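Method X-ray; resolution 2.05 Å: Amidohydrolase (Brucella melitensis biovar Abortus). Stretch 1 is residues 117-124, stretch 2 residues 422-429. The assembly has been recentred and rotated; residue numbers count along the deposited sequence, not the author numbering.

Stretch 1 (117-124) MLEAGFTR
Stretch 2, residues 422-429: HVCDVWVR

This is a small van der Waals contact in which three valines on one face of a strand pack their methyls against apolar side chains and backbone atoms at the end of a helix and the strand that follows it, with no hydrogen bond crossing between the two stretches. Residues that touch are at least 302 positions apart in one chain, and the two stretches together bury 316 Å².

Stretch 1 changes conformation midway. Residues 117-119 belong to a helix that begins earlier in the chain, with phi/psi near -60/-47, -59/-45 and -63/-23; Ala120 follows at -89/-4. Gly121 then turns to 98/11 in a Schellman motif: Phe122 N donates to Met117 O at 3.0 Å and Gly121 N to Leu118 O at 2.9 Å, while the bond from Ala120 N to Met117 O, also 3.0 Å, is weak. A strand starts at Phe122 (-89/129), passes through Thr123 (-107/-6) and extends at Arg124 (-148/147).

Stretch 2 is a strand through Val428, with an irregularity at Cys424 (-103/-82), and it leaves extended geometry at Arg429 (51/43). The two strands run nearly parallel, 7° apart in direction, but their axes come no closer than 7.8 Å. They therefore meet through side chains, in several places a side chain against backbone, rather than as hydrogen-bonded sheet neighbours. The register sets Gly121 CA 6.2 Å from Val423 CA and Thr123 CA 6.0 Å from Val428 CA.

Val423, Val426 and Val428 all point toward stretch 1 and all have chi1 t (169°, 180° and 172°). Between the first two, Cys424 and Asp425 point away; so does Trp427, beyond Val426. The kink at Cys424 accompanies a spacing of three residues from the first valine to the second, whereas the ordinary alternation of a strand gives two from the second to the third.

Val423 meets the helix end largely through backbone: its CG1 lies 3.3 Å from Glu119 O, and its CG2 lies 3.5 Å from Ala120 O and 3.9 Å from Gly121 N. Glycine suits this corner on two counts. A CB on Gly121 would jam against the preceding carbonyl at these backbone angles, and it would sit a tight 3.2 Å from Val423 CG2.

Val426 fits along the turn, with CG2 3.4 Å from Leu118 O and 4.3 Å from Gly121 CA. Its CG1 reaches Thr123 CG2 at 3.8 Å and Leu118 CD2 at 4.2 Å. Leu118 starts sideways from its backbone, but its m,t rotamer (-80°, 164°) brings the end of the side chain nearer, placing CD2 3.7 Å from Val428 CG2. One methyl thus touches two valines.

Thr123 points toward stretch 2 with chi1 p (50°). Its CG2 rests 3.7 Å from Trp427 O, and its CB and O each lie 3.7 Å from Val428 CG2. The rule to read here is a row of valines set against a helix that gives way to a strand at a glycine; close packing and burial, rather than polar pairing, join the segments.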

# COMPACT_ATOMS: atom_id res chain seq x y z
N MET B 117 13.59 -5.43 6.84
CA MET B 117 13.66 -6.06 5.50
C MET B 117 13.56 -7.58 5.60
O MET B 117 12.81 -8.19 4.88
CB MET B 117 14.97 -5.71 4.79
CG MET B 117 15.03 -4.25 4.30
SD MET B 117 16.58 -3.94 3.44
CE MET B 117 16.30 -2.31 2.73
N LEU B 118 14.33 -8.19 6.51
CA LEU B 118 14.28 -9.65 6.70
C LEU B 118 12.87 -10.10 7.07
O LEU B 118 12.37 -11.06 6.49
CB LEU B 118 15.31 -10.12 7.74
CG LEU B 118 16.75 -10.25 7.24
CD1 LEU B 118 17.77 -10.34 8.36
CD2 LEU B 118 16.87 -11.52 6.34
N GLU B 119 12.23 -9.39 7.98
CA GLU B 119 10.86 -9.71 8.38
C GLU B 119 9.82 -9.57 7.22
O GLU B 119 8.81 -10.24 7.19
CB GLU B 119 10.44 -8.90 9.59
CG GLU B 119 11.16 -9.28 10.89
CD GLU B 119 10.60 -8.52 12.11
OE1 GLU B 119 9.71 -7.65 11.91
OE2 GLU B 119 11.04 -8.82 13.27
N ALA B 120 10.16 -8.77 6.23
CA ALA B 120 9.35 -8.60 5.06
C ALA B 120 9.70 -9.63 3.95
O ALA B 120 9.06 -9.62 2.90
CB ALA B 120 9.50 -7.18 4.52
N GLY B 121 10.73 -10.46 4.14
CA GLY B 121 11.06 -11.51 3.18
C GLY B 121 12.17 -11.13 2.20
O GLY B 121 12.34 -11.81 1.18
N PHE B 122 12.87 -10.02 2.46
CA PHE B 122 14.04 -9.69 1.65
C PHE B 122 15.25 -10.35 2.29
O PHE B 122 15.49 -10.16 3.49
CB PHE B 122 14.30 -8.18 1.63
CG PHE B 122 13.23 -7.38 0.96
CD1 PHE B 122 13.20 -7.26 -0.41
CD2 PHE B 122 12.28 -6.68 1.72
CE1 PHE B 122 12.26 -6.45 -1.03
CE2 PHE B 122 11.34 -5.90 1.12
CZ PHE B 122 11.32 -5.78 -0.26
N THR B 123 16.04 -11.08 1.50
CA THR B 123 17.18 -11.87 2.00
C THR B 123 18.56 -11.30 1.67
O THR B 123 19.59 -11.81 2.15
CB THR B 123 17.10 -13.30 1.48
OG1 THR B 123 16.90 -13.31 0.05
CG2 THR B 123 15.91 -14.04 2.16
N ARG B 124 18.59 -10.24 0.86
CA ARG B 124 19.84 -9.56 0.49
C ARG B 124 19.53 -8.11 0.30
O ARG B 124 18.43 -7.78 -0.15
CB ARG B 124 20.49 -10.12 -0.79
CG ARG B 124 21.75 -9.41 -1.24
CD ARG B 124 22.42 -10.10 -2.42
NE ARG B 124 22.98 -11.39 -2.02
CZ ARG B 124 24.24 -11.61 -1.68
NH1 ARG B 124 25.14 -10.63 -1.66
NH2 ARG B 124 24.62 -12.85 -1.35
N HIS B 422 1.10 -13.49 4.83
CA HIS B 422 2.22 -12.75 5.37
C HIS B 422 3.46 -13.64 5.45
O HIS B 422 3.37 -14.86 5.45
CB HIS B 422 1.87 -12.20 6.75
CG HIS B 422 0.59 -11.40 6.77
ND1 HIS B 422 -0.62 -11.95 7.03
CD2 HIS B 422 0.36 -10.04 6.51
CE1 HIS B 422 -1.58 -10.99 6.94
NE2 HIS B 422 -0.96 -9.82 6.62
N VAL B 423 4.62 -13.02 5.54
CA VAL B 423 5.91 -13.74 5.76
C VAL B 423 5.92 -14.48 7.11
O VAL B 423 5.54 -13.91 8.15
CB VAL B 423 7.09 -12.76 5.66
CG1 VAL B 423 8.40 -13.38 6.15
CG2 VAL B 423 7.21 -12.23 4.25
N CYS B 424 6.28 -15.75 7.08
CA CYS B 424 6.38 -16.56 8.29
C CYS B 424 7.86 -16.73 8.70
O CYS B 424 8.38 -15.98 9.51
CB CYS B 424 5.67 -17.89 8.10
SG CYS B 424 5.40 -18.76 9.67
N ASP B 425 8.56 -17.69 8.08
CA ASP B 425 9.99 -17.89 8.33
C ASP B 425 10.85 -17.38 7.19
O ASP B 425 10.42 -17.35 6.04
CB ASP B 425 10.27 -19.38 8.58
CG ASP B 425 9.57 -19.91 9.82
OD1 ASP B 425 9.00 -19.13 10.61
OD2 ASP B 425 9.57 -21.15 10.04
N VAL B 426 12.07 -17.00 7.52
CA VAL B 426 12.99 -16.53 6.52
C VAL B 426 14.38 -17.07 6.85
O VAL B 426 14.83 -16.94 7.98
CB VAL B 426 13.04 -14.98 6.49
CG1 VAL B 426 14.03 -14.52 5.43
CG2 VAL B 426 11.64 -14.35 6.31
N TRP B 427 15.01 -17.69 5.85
CA TRP B 427 16.36 -18.20 5.96
C TRP B 427 17.29 -17.45 5.07
O TRP B 427 16.97 -17.18 3.90
CB TRP B 427 16.40 -19.62 5.51
CG TRP B 427 15.61 -20.63 6.31
CD1 TRP B 427 16.08 -21.54 7.22
CD2 TRP B 427 14.17 -20.87 6.24
NE1 TRP B 427 15.06 -22.33 7.71
CE2 TRP B 427 13.89 -21.97 7.15
CE3 TRP B 427 13.11 -20.29 5.54
CZ2 TRP B 427 12.60 -22.45 7.35
CZ3 TRP B 427 11.84 -20.83 5.69
CH2 TRP B 427 11.59 -21.87 6.59
N VAL B 428 18.49 -17.17 5.59
CA VAL B 428 19.60 -16.64 4.80
C VAL B 428 20.85 -17.50 5.06
O VAL B 428 21.24 -17.70 6.22
CB VAL B 428 19.86 -15.15 5.12
CG1 VAL B 428 21.14 -14.67 4.42
CG2 VAL B 428 18.65 -14.28 4.71
N ARG B 429 21.44 -18.02 4.00
CA ARG B 429 22.56 -18.96 4.09
C ARG B 429 22.21 -20.08 5.03
O ARG B 429 23.03 -20.52 5.83
CB ARG B 429 23.88 -18.28 4.49
CG ARG B 429 24.28 -17.13 3.56
CD ARG B 429 25.70 -16.63 3.80
NE ARG B 429 25.88 -16.16 5.16
CZ ARG B 429 25.47 -14.98 5.60
NH1 ARG B 429 24.87 -14.09 4.78
NH2 ARG B 429 25.65 -14.65 6.89